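Local coordinates for protein transcription termination factor NusA (Planctomyces limnophilus, PDB 4MTN) that probably takes part in both transcription termination and antitermination, binding the core RNA polymerase and nascent RNA, at residues G110-G115 and P176-R181; A155-V160 and V167-S172; L200-G205 and E238-E243. All coordinates share one frame; numbering follows the deposited sequence.

The three contacts follow the passage from the S1 domain into the first KH domain. Contact 2, the hairpin of strands 152-162 and 167-172, is nested along the chain inside the loop that contact 1 closes; contact 3 comes later. Contacts 1 and 2 have centres about 10 Å apart and reach the same sheet, where strands 112-120 and 152-162 are neighbours. Contact 1 lies about 12 Å, centre to centre, from contact 3, and helix 176-186 touches both sides: Phe178 meets Val156 of contact 2 and Leu240 of contact 3. Contacts 2 and 3 do not touch each other; the helix packs against both and so links two modules of RNA-binding families.

Contact 1 (G110-G115 and P176-R181); sequences GQIVSG and PDFVRR
Gly110 O is the polar atom held across this contact, gripped by one hydrogen bond, from Arg181 NH1 at 2.7 Å with an N-H...O angle of 153°. The oxygen sits almost in the guanidinium plane, at its edge, whereas NH1 stands above the carbonyl plane of Gly110. Bends at chi2 and chi3 fold the arginine chain round this carbonyl, with Arg181 CG and CD each 3.4 Å from Gly110 O. Gln111 reaches back over the same group: its chain bends at chi2 and brings Gln111 NE2 over one face of the guanidinium, toward its rim, the amide and guanidinium planes 13° apart. Gln111 NE2 is 3.5 Å from Arg181 NH1, and Gln111 OE1 rests near Arg181 CD. Glu184, farther along the helix, makes a salt bridge to Arg181 NE, which gives the guanidinium a second polar partner.

Beyond the polar patch, Ile112 points at the helix and slides past Arg181 in the opposite direction, with Ile112 CG1 3.6 Å from Arg181 CB. Its CD1 abuts the edge of the Phe178 ring, 3.9 Å from Phe178 CE1. The contact sets the start of strand 112-120 against the first turns of helix 176-186; Val156 of the adjoining strand 152-162 packs on Ile112, Phe178 and Arg181, and Leu182 and Leu185 of the helix also touch Ile112.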
loop_
_atom_site.group_PDB
_atom_site.type_symbol
_atom_site.label_atom_id
_atom_site.label_comp_id
_atom_site.label_asym_id
_atom_site.label_seq_id
_atom_site.Cartn_x
_atom_site.Cartn_y
_atom_site.Cartn_z
ATOM N N GLY A 110 3.560 -4.082 7.556
ATOM C CA GLY A 110 4.658 -4.220 6.619
ATOM C C GLY A 110 5.568 -5.386 6.955
ATOM O O GLY A 110 6.535 -5.649 6.241
ATOM N N GLN A 111 5.258 -6.089 8.040
ATOM C CA GLN A 111 6.094 -7.194 8.503
ATOM C C GLN A 111 5.461 -8.554 8.237
ATOM O O GLN A 111 4.242 -8.708 8.303
ATOM C CB GLN A 111 6.390 -7.049 9.997
ATOM C CG GLN A 111 7.235 -5.841 10.338
ATOM C CD GLN A 111 8.620 -5.917 9.729
ATOM O OE1 GLN A 111 9.219 -6.989 9.659
ATOM N NE2 GLN A 111 9.131 -4.778 9.278
ATOM N N ILE A 112 6.305 -9.540 7.948
ATOM C CA ILE A 112 5.846 -10.894 7.662
ATOM C C ILE A 112 5.262 -11.566 8.899
ATOM O O ILE A 112 5.868 -11.559 9.970
ATOM C CB ILE A 112 6.991 -11.773 7.105
ATOM C CG1 ILE A 112 7.289 -11.402 5.652
ATOM C CG2 ILE A 112 6.631 -13.249 7.190
ATOM C CD1 ILE A 112 8.323 -12.295 4.997
ATOM N N VAL A 113 4.073 -12.137 8.739
ATOM C CA VAL A 113 3.439 -12.925 9.787
ATOM C C VAL A 113 3.026 -14.267 9.190
ATOM O O VAL A 113 2.623 -14.334 8.030
ATOM C CB VAL A 113 2.217 -12.191 10.390
ATOM C CG1 VAL A 113 1.471 -13.083 11.366
ATOM C CG2 VAL A 113 2.659 -10.912 11.083
ATOM N N SER A 114 3.145 -15.335 9.972
ATOM C CA SER A 114 2.817 -16.669 9.487
ATOM C C SER A 114 1.609 -17.253 10.212
ATOM O O SER A 114 1.299 -16.865 11.338
ATOM C CB SER A 114 4.018 -17.604 9.639
ATOM O OG SER A 114 3.694 -18.916 9.214
ATOM N N GLY A 115 0.925 -18.182 9.552
ATOM C CA GLY A 115 -0.233 -18.833 10.134
ATOM C C GLY A 115 -0.729 -19.995 9.297
ATOM O O GLY A 115 -0.063 -20.420 8.352
ATOM N N PRO A 176 4.145 -4.705 -2.131
ATOM C CA PRO A 176 5.590 -4.578 -2.349
ATOM C C PRO A 176 6.405 -4.937 -1.109
ATOM O O PRO A 176 7.473 -5.532 -1.235
ATOM C CB PRO A 176 5.759 -3.100 -2.701
ATOM C CG PRO A 176 4.471 -2.731 -3.338
ATOM C CD PRO A 176 3.410 -3.526 -2.625
ATOM N N ASP A 177 5.897 -4.593 0.071
ATOM C CA ASP A 177 6.599 -4.871 1.319
ATOM C C ASP A 177 6.864 -6.361 1.518
ATOM O O ASP A 177 7.816 -6.732 2.201
ATOM C CB ASP A 177 5.813 -4.328 2.514
ATOM C CG ASP A 177 5.889 -2.818 2.622
ATOM O OD1 ASP A 177 6.751 -2.213 1.952
ATOM O OD2 ASP A 177 5.089 -2.237 3.385
ATOM N N PHE A 178 6.028 -7.209 0.926
ATOM C CA PHE A 178 6.219 -8.653 1.038
ATOM C C PHE A 178 7.529 -9.077 0.380
ATOM O O PHE A 178 8.276 -9.887 0.927
ATOM C CB PHE A 178 5.049 -9.411 0.407
ATOM C CG PHE A 178 5.038 -10.882 0.726
ATOM C CD1 PHE A 178 5.574 -11.350 1.915
ATOM C CD2 PHE A 178 4.507 -11.796 -0.168
ATOM C CE1 PHE A 178 5.570 -12.701 2.211
ATOM C CE2 PHE A 178 4.500 -13.149 0.122
ATOM C CZ PHE A 178 5.033 -13.602 1.312
ATOM N N VAL A 179 7.800 -8.522 -0.798
ATOM C CA VAL A 179 9.040 -8.800 -1.512
ATOM C C VAL A 179 10.236 -8.263 -0.737
ATOM O O VAL A 179 11.265 -8.931 -0.615
ATOM C CB VAL A 179 9.026 -8.183 -2.924
ATOM C CG1 VAL A 179 10.368 -8.385 -3.608
ATOM C CG2 VAL A 179 7.906 -8.784 -3.749
ATOM N N ARG A 180 10.084 -7.052 -0.208
ATOM C CA ARG A 180 11.141 -6.392 0.550
ATOM C C ARG A 180 11.557 -7.223 1.760
ATOM O O ARG A 180 12.744 -7.361 2.047
ATOM C CB ARG A 180 10.685 -5.000 0.994
ATOM C CG ARG A 180 11.739 -4.204 1.739
ATOM C CD ARG A 180 11.194 -2.864 2.207
ATOM N NE ARG A 180 10.996 -1.924 1.107
ATOM C CZ ARG A 180 11.885 -1.005 0.743
ATOM N NH1 ARG A 180 13.037 -0.902 1.392
ATOM N NH2 ARG A 180 11.624 -0.189 -0.270
ATOM N N ARG A 181 10.575 -7.783 2.458
ATOM C CA ARG A 181 10.845 -8.619 3.623
ATOM C C ARG A 181 11.552 -9.911 3.229
ATOM O O ARG A 181 12.541 -10.300 3.848
ATOM C CB ARG A 181 9.547 -8.951 4.364
ATOM C CG ARG A 181 8.813 -7.759 4.961
ATOM C CD ARG A 181 9.540 -7.174 6.159
ATOM N NE ARG A 181 10.478 -6.124 5.779
ATOM C CZ ARG A 181 10.143 -4.850 5.602
ATOM N NH1 ARG A 181 8.886 -4.463 5.767
ATOM N NH2 ARG A 181 11.066 -3.960 5.261
#

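Contact 2 (A155-V160 and V167-S172)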
loop_
_atom_site.group_PDB
_atom_site.type_symbol
_atom_site.label_atom_id
_atom_site.label_comp_id
_atom_site.label_asym_id
_atom_site.label_seq_id
_atom_site.Cartn_x
_atom_site.Cartn_y
_atom_site.Cartn_z
ATOM N N ALA A 155 2.477 -13.887 5.094
ATOM C CA ALA A 155 2.260 -12.644 4.368
ATOM C C ALA A 155 2.582 -11.456 5.267
ATOM O O ALA A 155 2.959 -11.630 6.425
ATOM C CB ALA A 155 0.828 -12.561 3.865
ATOM N N VAL A 156 2.429 -10.248 4.733
ATOM C CA VAL A 156 2.683 -9.042 5.510
ATOM C C VAL A 156 1.371 -8.428 5.976
ATOM O O VAL A 156 0.349 -8.532 5.295
ATOM C CB VAL A 156 3.486 -7.994 4.712
ATOM C CG1 VAL A 156 4.882 -8.514 4.413
ATOM C CG2 VAL A 156 2.761 -7.613 3.431
ATOM N N VAL A 157 1.394 -7.803 7.148
ATOM C CA VAL A 157 0.193 -7.176 7.675
ATOM C C VAL A 157 -0.034 -5.856 6.959
ATOM O O VAL A 157 0.797 -4.951 7.032
ATOM C CB VAL A 157 0.294 -6.930 9.191
ATOM C CG1 VAL A 157 -0.929 -6.177 9.689
ATOM C CG2 VAL A 157 0.456 -8.248 9.933
ATOM N N LEU A 158 -1.161 -5.755 6.259
ATOM C CA LEU A 158 -1.465 -4.561 5.481
ATOM C C LEU A 158 -1.994 -3.433 6.356
ATOM O O LEU A 158 -1.525 -2.298 6.270
ATOM C CB LEU A 158 -2.478 -4.885 4.382
ATOM C CG LEU A 158 -2.756 -3.737 3.416
ATOM C CD1 LEU A 158 -1.468 -3.289 2.749
ATOM C CD2 LEU A 158 -3.787 -4.141 2.379
ATOM N N GLU A 159 -2.968 -3.751 7.200
ATOM C CA GLU A 159 -3.535 -2.768 8.112
ATOM C C GLU A 159 -4.200 -3.449 9.301
ATOM O O GLU A 159 -4.570 -4.621 9.232
ATOM C CB GLU A 159 -4.545 -1.875 7.388
ATOM C CG GLU A 159 -5.813 -2.586 6.956
ATOM C CD GLU A 159 -6.870 -1.623 6.456
ATOM O OE1 GLU A 159 -6.582 -0.409 6.387
ATOM O OE2 GLU A 159 -7.988 -2.078 6.134
ATOM N N VAL A 160 -4.349 -2.707 10.394
ATOM C CA VAL A 160 -4.995 -3.230 11.590
ATOM C C VAL A 160 -6.040 -2.247 12.096
ATOM O O VAL A 160 -5.721 -1.111 12.448
ATOM C CB VAL A 160 -3.981 -3.516 12.717
ATOM C CG1 VAL A 160 -4.686 -4.113 13.923
ATOM C CG2 VAL A 160 -2.889 -4.450 12.232
ATOM N N VAL A 167 -10.739 -8.047 16.752
ATOM C CA VAL A 167 -9.742 -7.274 16.018
ATOM C C VAL A 167 -9.626 -7.755 14.571
ATOM O O VAL A 167 -9.594 -8.955 14.303
ATOM C CB VAL A 167 -8.359 -7.335 16.709
ATOM C CG1 VAL A 167 -7.923 -8.777 16.927
ATOM C CG2 VAL A 167 -7.318 -6.561 15.909
ATOM N N ARG A 168 -9.585 -6.808 13.639
ATOM C CA ARG A 168 -9.465 -7.130 12.221
ATOM C C ARG A 168 -8.029 -6.964 11.733
ATOM O O ARG A 168 -7.489 -5.859 11.732
ATOM C CB ARG A 168 -10.406 -6.253 11.390
ATOM C CG ARG A 168 -10.252 -6.418 9.885
ATOM C CD ARG A 168 -11.173 -5.470 9.127
ATOM N NE ARG A 168 -10.993 -5.570 7.682
ATOM C CZ ARG A 168 -11.686 -6.389 6.898
ATOM N NH1 ARG A 168 -12.610 -7.186 7.419
ATOM N NH2 ARG A 168 -11.455 -6.412 5.592
ATOM N N VAL A 169 -7.414 -8.069 11.325
ATOM C CA VAL A 169 -6.061 -8.034 10.784
ATOM C C VAL A 169 -6.066 -8.411 9.306
ATOM O O VAL A 169 -6.351 -9.554 8.951
ATOM C CB VAL A 169 -5.117 -8.982 11.548
ATOM C CG1 VAL A 169 -3.699 -8.857 11.015
ATOM C CG2 VAL A 169 -5.156 -8.685 13.039
ATOM N N VAL A 170 -5.756 -7.442 8.451
ATOM C CA VAL A 170 -5.740 -7.660 7.008
ATOM C C VAL A 170 -4.325 -7.938 6.513
ATOM O O VAL A 170 -3.406 -7.162 6.780
ATOM C CB VAL A 170 -6.311 -6.444 6.252
ATOM C CG1 VAL A 170 -6.285 -6.687 4.750
ATOM C CG2 VAL A 170 -7.723 -6.140 6.727
ATOM N N LEU A 171 -4.143 -9.043 5.794
ATOM C CA LEU A 171 -2.822 -9.375 5.276
ATOM C C LEU A 171 -2.707 -9.071 3.786
ATOM O O LEU A 171 -3.698 -8.746 3.131
ATOM C CB LEU A 171 -2.520 -10.853 5.527
ATOM C CG LEU A 171 -2.878 -11.392 6.913
ATOM C CD1 LEU A 171 -2.772 -12.908 6.938
ATOM C CD2 LEU A 171 -1.989 -10.770 7.981
ATOM N N SER A 172 -1.493 -9.180 3.254
ATOM C CA SER A 172 -1.273 -9.089 1.815
ATOM C C SER A 172 -0.083 -9.936 1.378
ATOM O O SER A 172 0.976 -9.880 2.002
ATOM C CB SER A 172 -1.056 -7.632 1.402
ATOM O OG SER A 172 -0.887 -7.519 -0.000
#
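An antiparallel beta hairpin of the S1 domain, an OB-type fold, is interrupted here by a classic beta bulge: Leu158 and Glu159 together face Val170. At the end away from the hairpin turn Val156 and Ser172 form a hydrogen-bonded pair, with Val156 N to Ser172 O at 3.1 Å and the return bond from Ser172 N to Val156 O at 2.8 Å, the latter nearly along the C=O axis. Val157 and Leu171 come next, a non-hydrogen-bonded pair whose side chains diverge, although Val157 CG2 and Leu171 CD2 still meet obliquely at 4.0 Å. At the bulge, Val170 O takes Leu158 N in its carbonyl plane at 2.7 Å and, weakly, Glu159 N at 3.5 Å. Helix-like backbone angles at Leu158 (-79°/-49°) make the extra residue fit, and the register shifts by one. Val170 N then returns to Glu159 O at 3.2 Å.

Side chains sort by face. Glu159 and Val170 lie side by side, pointing the same way, with Glu159 CG 4.0 Å from Val170 CB; Val156 and Ser172 share that face, and Ser172 OG is hydrogen-bonded to Glu140. Val160 and Val169 project from the other face; Val157 CG1 crosses Val169 CG1 obliquely at 4.1 Å. On that second face Phe102 and Tyr105 of helix 87-105 pack against Val160, and Tyr105 also against Val169. Strand 112-120 flanks strand 152-162, while strand 133-137 runs parallel to strand 167-172 along its other edge.

Contact 3 (L200-G205 and E238-E243); sequences LAREAG and EELGGE
Glu243 and Arg202 form a salt bridge at the edge of the first KH domain, between strand 195-203 and the turn that follows helix 231-239. Arg202 NH2 reaches Glu243 OE1 at 2.8 Å, in the guanidinium plane and on the syn lone pair; Arg202 NE bonds Glu243 OE2 at 2.9 Å, though the position of OE2 is less certain. The two flat groups are nearly coplanar, 21° apart, so the carboxylate lies along the guanidinium edge. Gly205 N adds a bond from the backbone, to Glu243 OE1 at 3.0 Å, arriving from above the carboxylate plane. Both side chains are extended and cross at about a right angle. An alanine at Glu243 would remove the carboxylate and would probably leave the buried Arg202 charge poorly balanced and the turn at Gly205 less firmly held.

Farther out, the carbonyls of Arg173 and His175 take Arg202 NH1, positioning the guanidinium from the link between strand 167-172 and helix 176-186. A Schellman motif ends helix 231-239, with Gly241 at positive phi and Gly241 N bonded back to Glu238 O; the chain then turns through Gly242 to bring Glu243 in. Just before that turn, Leu240 crosses obliquely toward the arginine, its CD2 3.4 Å from Arg202 NH2.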
loop_
_atom_site.group_PDB
_atom_site.type_symbol
_atom_site.label_atom_id
_atom_site.label_comp_id
_atom_site.label_asym_id
_atom_site.label_seq_id
_atom_site.Cartn_x
_atom_site.Cartn_y
_atom_site.Cartn_z
ATOM N N LEU A 200 11.198 0.086 -4.759
ATOM C CA LEU A 200 10.578 -1.162 -5.181
ATOM C C LEU A 200 9.322 -0.916 -6.012
ATOM O O LEU A 200 8.501 -0.060 -5.679
ATOM C CB LEU A 200 10.236 -2.018 -3.963
ATOM C CG LEU A 200 10.421 -3.524 -4.130
ATOM C CD1 LEU A 200 11.888 -3.862 -4.037
ATOM C CD2 LEU A 200 9.640 -4.279 -3.082
ATOM N N ALA A 201 9.183 -1.674 -7.095
ATOM C CA ALA A 201 8.011 -1.589 -7.959
ATOM C C ALA A 201 7.521 -2.991 -8.301
ATOM O O ALA A 201 8.263 -3.788 -8.875
ATOM C CB ALA A 201 8.335 -0.816 -9.220
ATOM N N ARG A 202 6.274 -3.296 -7.956
ATOM C CA ARG A 202 5.786 -4.664 -8.080
ATOM C C ARG A 202 4.460 -4.816 -8.822
ATOM O O ARG A 202 3.520 -4.049 -8.614
ATOM C CB ARG A 202 5.644 -5.291 -6.690
ATOM C CG ARG A 202 5.182 -6.737 -6.725
ATOM C CD ARG A 202 5.010 -7.325 -5.338
ATOM N NE ARG A 202 4.875 -8.776 -5.399
ATOM C CZ ARG A 202 4.468 -9.537 -4.388
ATOM N NH1 ARG A 202 4.146 -8.984 -3.225
ATOM N NH2 ARG A 202 4.377 -10.851 -4.544
ATOM N N GLU A 203 4.408 -5.813 -9.702
ATOM C CA GLU A 203 3.145 -6.367 -10.170
ATOM C C GLU A 203 3.061 -7.803 -9.665
ATOM O O GLU A 203 3.775 -8.681 -10.151
ATOM C CB GLU A 203 3.039 -6.311 -11.692
ATOM C CG GLU A 203 2.839 -4.909 -12.241
ATOM C CD GLU A 203 2.473 -4.904 -13.711
ATOM O OE1 GLU A 203 2.185 -5.990 -14.258
ATOM O OE2 GLU A 203 2.474 -3.814 -14.318
ATOM N N ALA A 204 2.179 -8.030 -8.696
ATOM C CA ALA A 204 2.167 -9.271 -7.924
ATOM C C ALA A 204 1.964 -10.517 -8.779
ATOM O O ALA A 204 1.014 -10.609 -9.554
ATOM C CB ALA A 204 1.093 -9.202 -6.850
ATOM N N GLY A 205 2.870 -11.477 -8.619
ATOM C CA GLY A 205 2.793 -12.736 -9.335
ATOM C C GLY A 205 3.418 -12.682 -10.714
ATOM O O GLY A 205 3.430 -13.680 -11.434
ATOM N N GLU A 238 10.296 -17.866 -6.322
ATOM C CA GLU A 238 9.546 -19.117 -6.289
ATOM C C GLU A 238 8.549 -19.123 -5.138
ATOM O O GLU A 238 7.511 -19.779 -5.207
ATOM C CB GLU A 238 10.492 -20.314 -6.175
ATOM C CG GLU A 238 11.396 -20.503 -7.384
ATOM C CD GLU A 238 10.620 -20.626 -8.683
ATOM O OE1 GLU A 238 9.528 -21.234 -8.676
ATOM O OE2 GLU A 238 11.103 -20.109 -9.713
ATOM N N GLU A 239 8.871 -18.387 -4.079
ATOM C CA GLU A 239 7.961 -18.233 -2.951
ATOM C C GLU A 239 6.773 -17.367 -3.354
ATOM O O GLU A 239 5.708 -17.426 -2.739
ATOM C CB GLU A 239 8.685 -17.623 -1.749
ATOM C CG GLU A 239 9.722 -18.541 -1.118
ATOM C CD GLU A 239 10.634 -17.814 -0.147
ATOM O OE1 GLU A 239 10.571 -16.568 -0.087
ATOM O OE2 GLU A 239 11.416 -18.488 0.557
ATOM N N LEU A 240 6.969 -16.563 -4.393
ATOM C CA LEU A 240 5.921 -15.694 -4.913
ATOM C C LEU A 240 5.178 -16.345 -6.076
ATOM O O LEU A 240 4.303 -15.730 -6.687
ATOM C CB LEU A 240 6.511 -14.352 -5.347
ATOM C CG LEU A 240 7.219 -13.569 -4.242
ATOM C CD1 LEU A 240 7.795 -12.275 -4.789
ATOM C CD2 LEU A 240 6.269 -13.295 -3.087
ATOM N N GLY A 241 5.532 -17.589 -6.383
ATOM C CA GLY A 241 4.856 -18.336 -7.429
ATOM C C GLY A 241 5.428 -18.149 -8.822
ATOM O O GLY A 241 4.714 -18.286 -9.815
ATOM N N GLY A 242 6.718 -17.838 -8.899
ATOM C CA GLY A 242 7.381 -17.670 -10.179
ATOM C C GLY A 242 7.447 -16.227 -10.638
ATOM O O GLY A 242 7.648 -15.949 -11.820
ATOM N N GLU A 243 7.269 -15.307 -9.699
ATOM C CA GLU A 243 7.350 -13.880 -9.992
ATOM C C GLU A 243 8.777 -13.482 -10.366
ATOM O O GLU A 243 9.729 -13.827 -9.668
ATOM C CB GLU A 243 6.860 -13.067 -8.790
ATOM C CG GLU A 243 6.952 -11.561 -8.958
ATOM C CD GLU A 243 6.249 -10.811 -7.842
ATOM O OE1 GLU A 243 5.490 -11.446 -7.079
ATOM O OE2 GLU A 243 6.453 -9.585 -7.726
#